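Local coordinates for protein GH61E (Thielavia terrestris, PDB 3EJA) that depolymerises crystalline and amorphous polysaccharides as a copper-dependent lytic polysaccharide monooxygenase, oxidising glycosidic bonds at C1 and C4, at residues His1-Pro5 against Asn21-Tyr27; Ile123-Ile127 against Ala204-Cys208. All coordinates share one frame; numbering follows the deposited sequence.

Interaction 1 of 2, residues His1-Pro5 against Asn21-Tyr27; sequences HYTWP and NWQDNGY. With MG (magnesium ion), chain F.
His1 sets its imidazole against the 24-27 backbone while chelating the magnesium ion through its backbone N and ND1. CB and CG both pass close to the backbone O of Asn25, with CG 3.3 Å from it, and the same oxygen faces His1 CA in a CA-H...O contact of 3.2 Å. ND1 turns to the magnesium ion at 2.2 Å; with CG beside the backbone N (chi1 -81°), the ring can share that ion with the terminal amine. Farther round the ring, CD2 has the O of Asp24 at its edge, NE2 lies by Gly26 CA, and CE1 meets the ring edge of Tyr27 at CD2, 4.0 Å away. Thr3 CG2 packs against Asn25 ND2 and Asn21 O. Asn21 serves both segments: ND2 donates to Gly26 O at 2.8 Å, and two waters link its amide to Tyr2 O and Trp4 N. An Asx turn, Gly26 N to Asp24 OD1 (2.7 Å), shapes the loop beside the histidine. His68 supplies the second histidine and Tyr153 also belongs to the metal site; this is the histidine brace of AA9 enzymes, here holding magnesium where copper is expected.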
loop_
_atom_site.group_PDB
_atom_site.type_symbol
_atom_site.label_atom_id
_atom_site.label_comp_id
_atom_site.label_asym_id
_atom_site.label_seq_id
_atom_site.Cartn_x
_atom_site.Cartn_y
_atom_site.Cartn_z
ATOM N N HIS A 1 -4.755 -13.870 -5.286
ATOM C CA HIS A 1 -3.945 -13.515 -6.487
ATOM C C HIS A 1 -4.581 -12.386 -7.265
ATOM O O HIS A 1 -5.571 -12.559 -7.988
ATOM C CB HIS A 1 -3.677 -14.750 -7.348
ATOM C CG HIS A 1 -2.539 -15.581 -6.837
ATOM N ND1 HIS A 1 -2.508 -16.085 -5.553
ATOM C CD2 HIS A 1 -1.380 -15.967 -7.421
ATOM C CE1 HIS A 1 -1.384 -16.759 -5.373
ATOM N NE2 HIS A 1 -0.683 -16.702 -6.491
ATOM N N TYR A 2 -4.022 -11.200 -7.058
ATOM C CA TYR A 2 -4.504 -9.999 -7.720
ATOM C C TYR A 2 -3.390 -8.982 -7.830
ATOM O O TYR A 2 -2.479 -8.939 -7.000
ATOM C CB TYR A 2 -5.724 -9.387 -7.001
ATOM C CG TYR A 2 -5.847 -9.728 -5.523
ATOM C CD1 TYR A 2 -6.527 -10.885 -5.111
ATOM C CD2 TYR A 2 -5.299 -8.901 -4.543
ATOM C CE1 TYR A 2 -6.649 -11.216 -3.761
ATOM C CE2 TYR A 2 -5.421 -9.223 -3.177
ATOM C CZ TYR A 2 -6.100 -10.384 -2.805
ATOM O OH TYR A 2 -6.236 -10.722 -1.478
ATOM N N THR A 3 -3.480 -8.170 -8.874
ATOM C CA THR A 3 -2.573 -7.057 -9.062
ATOM C C THR A 3 -3.247 -5.777 -8.569
ATOM O O THR A 3 -4.467 -5.750 -8.333
ATOM C CB THR A 3 -2.202 -6.901 -10.559
ATOM O OG1 THR A 3 -3.402 -6.762 -11.324
ATOM C CG2 THR A 3 -1.432 -8.121 -11.058
ATOM N N TRP A 4 -2.452 -4.720 -8.422
ATOM C CA TRP A 4 -2.963 -3.364 -8.221
ATOM C C TRP A 4 -2.506 -2.522 -9.441
ATOM O O TRP A 4 -1.554 -1.742 -9.333
ATOM C CB TRP A 4 -2.374 -2.764 -6.941
ATOM C CG TRP A 4 -2.910 -3.265 -5.624
ATOM C CD1 TRP A 4 -2.330 -4.190 -4.802
ATOM C CD2 TRP A 4 -4.101 -2.821 -4.952
ATOM N NE1 TRP A 4 -3.092 -4.364 -3.669
ATOM C CE2 TRP A 4 -4.179 -3.531 -3.730
ATOM C CE3 TRP A 4 -5.109 -1.897 -5.264
ATOM C CZ2 TRP A 4 -5.230 -3.348 -2.818
ATOM C CZ3 TRP A 4 -6.152 -1.708 -4.355
ATOM C CH2 TRP A 4 -6.205 -2.439 -3.148
ATOM N N PRO A 5 -3.153 -2.716 -10.614
ATOM C CA PRO A 5 -2.560 -2.230 -11.873
ATOM C C PRO A 5 -2.850 -0.770 -12.280
ATOM O O PRO A 5 -2.145 -0.235 -13.142
ATOM C CB PRO A 5 -3.154 -3.182 -12.912
ATOM C CG PRO A 5 -4.544 -3.498 -12.374
ATOM C CD PRO A 5 -4.426 -3.435 -10.846
ATOM N N ASN A 21 4.544 -8.929 -10.431
ATOM C CA ASN A 21 3.456 -9.904 -10.574
ATOM C C ASN A 21 2.450 -9.571 -11.697
ATOM O O ASN A 21 1.332 -10.099 -11.709
ATOM C CB ASN A 21 2.726 -10.104 -9.229
ATOM C CG ASN A 21 1.797 -8.948 -8.875
ATOM O OD1 ASN A 21 1.925 -7.838 -9.398
ATOM N ND2 ASN A 21 0.836 -9.213 -7.988
ATOM N N TRP A 22 2.850 -8.714 -12.642
ATOM C CA TRP A 22 1.922 -8.259 -13.686
ATOM C C TRP A 22 1.355 -9.396 -14.552
ATOM O O TRP A 22 0.264 -9.275 -15.110
ATOM C CB TRP A 22 2.520 -7.124 -14.534
ATOM C CG TRP A 22 3.525 -7.535 -15.568
ATOM C CD1 TRP A 22 4.877 -7.636 -15.413
ATOM C CD2 TRP A 22 3.248 -7.871 -16.935
ATOM N NE1 TRP A 22 5.460 -8.027 -16.600
ATOM C CE2 TRP A 22 4.479 -8.173 -17.548
ATOM C CE3 TRP A 22 2.070 -7.953 -17.697
ATOM C CZ2 TRP A 22 4.569 -8.560 -18.893
ATOM C CZ3 TRP A 22 2.158 -8.333 -19.034
ATOM C CH2 TRP A 22 3.395 -8.633 -19.615
ATOM N N GLN A 23 2.080 -10.503 -14.639
ATOM C CA GLN A 23 1.595 -11.661 -15.396
ATOM C C GLN A 23 0.939 -12.744 -14.533
ATOM O O GLN A 23 -0.045 -13.354 -14.952
ATOM C CB GLN A 23 2.727 -12.287 -16.211
ATOM C CG GLN A 23 3.589 -11.254 -16.918
ATOM C CD GLN A 23 4.728 -11.853 -17.713
ATOM O OE1 GLN A 23 5.907 -11.533 -17.485
ATOM N NE2 GLN A 23 4.393 -12.715 -18.656
ATOM N N ASP A 24 1.493 -13.000 -13.351
ATOM C CA ASP A 24 1.090 -14.174 -12.553
ATOM C C ASP A 24 0.199 -13.869 -11.347
ATOM O O ASP A 24 -0.233 -14.786 -10.633
ATOM C CB ASP A 24 2.321 -14.950 -12.101
ATOM C CG ASP A 24 3.206 -14.155 -11.150
ATOM O OD1 ASP A 24 2.760 -13.110 -10.628
ATOM O OD2 ASP A 24 4.356 -14.588 -10.915
ATOM N N ASN A 25 -0.048 -12.581 -11.116
ATOM C CA ASN A 25 -0.812 -12.106 -9.960
ATOM C C ASN A 25 -0.304 -12.653 -8.610
ATOM O O ASN A 25 -1.076 -12.711 -7.650
ATOM C CB ASN A 25 -2.310 -12.402 -10.143
ATOM C CG ASN A 25 -2.820 -12.019 -11.518
ATOM O OD1 ASN A 25 -2.778 -12.824 -12.451
ATOM N ND2 ASN A 25 -3.331 -10.805 -11.646
ATOM N N GLY A 26 0.982 -13.046 -8.560
ATOM C CA GLY A 26 1.647 -13.571 -7.355
ATOM C C GLY A 26 1.806 -12.548 -6.242
ATOM O O GLY A 26 1.269 -11.445 -6.330
ATOM N N TYR A 27 2.575 -12.893 -5.209
ATOM C CA TYR A 27 2.673 -12.058 -4.005
ATOM C C TYR A 27 4.109 -11.935 -3.484
ATOM O O TYR A 27 4.981 -12.719 -3.861
ATOM C CB TYR A 27 1.771 -12.630 -2.898
ATOM C CG TYR A 27 2.114 -14.054 -2.521
ATOM C CD1 TYR A 27 3.144 -14.327 -1.620
ATOM C CD2 TYR A 27 1.414 -15.126 -3.067
ATOM C CE1 TYR A 27 3.474 -15.635 -1.278
ATOM C CE2 TYR A 27 1.730 -16.438 -2.723
ATOM C CZ TYR A 27 2.763 -16.681 -1.832
ATOM O OH TYR A 27 3.076 -17.977 -1.492
HETATM MG MG MG F . -4.079 -15.505 -4.139
HETATM O O HOH W 1 -0.375 -7.366 -6.222
HETATM O O HOH W 2 0.525 -5.631 -8.195
HETATM O O HOH W 3 -5.369 -17.118 -4.867
#

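Interaction 2 of 2, residues Ile123-Ile127 against Ala204-Cys208; sequences IPPCI and AVFSC
A disulfide, with an apolar cluster around it, ties the C-terminal end of the chain to the loop between strands 118-122 and 130-140, on the side of the β-sandwich remote from the metal site. Cys126 SG and Cys208 SG are 2.0 Å apart, and the torsion about the S-S bond is -84°, close to the 90° of a relaxed bridge. Cys126 carries its sulfur between the backbone N and the carbonyl carbon (chi1 67°), which directs it at the terminal residue. Two prolines pack on the Cys208 sulfur: Pro125 CD lies 3.6 Å from SG, and Pro124 CB also touches it. The second element is Phe206, whose CG stands anti to the backbone N (chi1 171°), carrying the ring back to the loop. Its CZ comes to 3.6 Å from Cys126 SG, a sulfur-aromatic contact in which the sulfur sits at the ring edge. Pro124 CB also lies at that edge, 4.0 Å from CE2, whereas Ile127 CG2 approaches CE2 obliquely at 3.6 Å. Replacing Phe206 by an alanine would probably leave Cys126 SG and Ile127 CG2 without their aromatic neighbour and open a gap between the two loops. Outside the two segments, Phe206 also rests on Thr167, Pro169 and Pro170, and Pro124 and Ile127 pack on Met76 of strand 72-78. Between these segments the joining is covalent and apolar; polar anchoring of the tail comes from elsewhere, as in the backbone bond of Phe206 with Lys97.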
loop_
_atom_site.group_PDB
_atom_site.type_symbol
_atom_site.label_atom_id
_atom_site.label_comp_id
_atom_site.label_asym_id
_atom_site.label_seq_id
_atom_site.Cartn_x
_atom_site.Cartn_y
_atom_site.Cartn_z
ATOM N N ILE A 123 -6.218 11.559 -0.087
ATOM C CA ILE A 123 -4.961 12.299 -0.083
ATOM C C ILE A 123 -5.096 13.387 0.977
ATOM O O ILE A 123 -5.966 14.258 0.848
ATOM C CB ILE A 123 -4.629 12.911 -1.475
ATOM C CG1 ILE A 123 -4.736 11.857 -2.587
ATOM C CG2 ILE A 123 -3.256 13.582 -1.457
ATOM C CD1 ILE A 123 -3.765 10.654 -2.467
ATOM N N PRO A 124 -4.253 13.336 2.034
ATOM C CA PRO A 124 -4.395 14.302 3.129
ATOM C C PRO A 124 -4.296 15.740 2.611
ATOM O O PRO A 124 -3.471 16.018 1.740
ATOM C CB PRO A 124 -3.223 13.963 4.060
ATOM C CG PRO A 124 -2.892 12.547 3.759
ATOM C CD PRO A 124 -3.142 12.394 2.280
ATOM N N PRO A 125 -5.170 16.639 3.108
ATOM C CA PRO A 125 -5.178 18.029 2.645
ATOM C C PRO A 125 -3.956 18.857 3.086
ATOM O O PRO A 125 -3.576 19.812 2.399
ATOM C CB PRO A 125 -6.469 18.591 3.258
ATOM C CG PRO A 125 -6.715 17.764 4.460
ATOM C CD PRO A 125 -6.227 16.383 4.106
ATOM N N CYS A 126 -3.339 18.480 4.202
ATOM C CA CYS A 126 -2.324 19.319 4.848
ATOM C C CYS A 126 -0.874 19.029 4.442
ATOM O O CYS A 126 0.029 19.777 4.814
ATOM C CB CYS A 126 -2.461 19.226 6.370
ATOM S SG CYS A 126 -2.066 17.593 7.012
ATOM N N ILE A 127 -0.646 17.945 3.701
ATOM C CA ILE A 127 0.715 17.590 3.266
ATOM C C ILE A 127 1.230 18.534 2.177
ATOM O O ILE A 127 0.446 19.126 1.429
ATOM C CB ILE A 127 0.844 16.101 2.815
ATOM C CG1 ILE A 127 -0.110 15.791 1.646
ATOM C CG2 ILE A 127 0.636 15.170 4.014
ATOM C CD1 ILE A 127 0.119 14.438 0.954
ATOM N N ALA A 204 1.120 4.354 12.716
ATOM C CA ALA A 204 -0.243 4.875 12.772
ATOM C C ALA A 204 -0.587 5.640 11.493
ATOM O O ALA A 204 0.294 6.242 10.878
ATOM C CB ALA A 204 -0.405 5.791 13.979
ATOM N N VAL A 205 -1.860 5.621 11.109
ATOM C CA VAL A 205 -2.357 6.420 9.987
ATOM C C VAL A 205 -2.090 7.888 10.294
ATOM O O VAL A 205 -2.411 8.376 11.390
ATOM C CB VAL A 205 -3.888 6.239 9.751
ATOM C CG1 VAL A 205 -4.403 7.177 8.650
ATOM C CG2 VAL A 205 -4.210 4.815 9.385
ATOM N N PHE A 206 -1.475 8.578 9.339
ATOM C CA PHE A 206 -1.309 10.016 9.434
ATOM C C PHE A 206 -2.644 10.717 9.194
ATOM O O PHE A 206 -3.366 10.387 8.268
ATOM C CB PHE A 206 -0.265 10.530 8.432
ATOM C CG PHE A 206 -0.204 12.042 8.346
ATOM C CD1 PHE A 206 0.432 12.780 9.340
ATOM C CD2 PHE A 206 -0.810 12.723 7.288
ATOM C CE1 PHE A 206 0.473 14.183 9.275
ATOM C CE2 PHE A 206 -0.769 14.122 7.215
ATOM C CZ PHE A 206 -0.127 14.849 8.209
ATOM N N SER A 207 -2.954 11.694 10.034
ATOM C CA SER A 207 -4.124 12.538 9.839
ATOM C C SER A 207 -3.778 14.001 10.088
ATOM O O SER A 207 -2.918 14.332 10.918
ATOM C CB SER A 207 -5.271 12.110 10.761
ATOM O OG SER A 207 -4.843 12.146 12.111
ATOM N N CYS A 208 -4.459 14.873 9.358
ATOM C CA CYS A 208 -4.288 16.314 9.488
ATOM C C CYS A 208 -5.041 16.849 10.704
ATOM O O CYS A 208 -4.599 17.813 11.330
ATOM C CB CYS A 208 -4.769 17.008 8.214
ATOM S SG CYS A 208 -3.803 16.566 6.751
ATOM O OXT CYS A 208 -6.103 16.331 11.078
#

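In the fold
Interactions 1 and 2 lie on opposite sides of the chain's centre, their own centres 28 Å apart and without touching. Each secures one chain terminus to a loop, and each is partly buried, mixing buried residues with exposed ones. Interaction 1 joins the start of the chain, leading into strand 3-7 of the three-stranded sheet, to a nearby loop through waters, van der Waals contacts and a metal-bound histidine at the metal site. Interaction 2 bridges segments 77 residues apart, joining the C-terminal tail to a loop that follows strand 118-122 of that same sheet, and relies on a covalent link and apolar side chains away from the annotated sites.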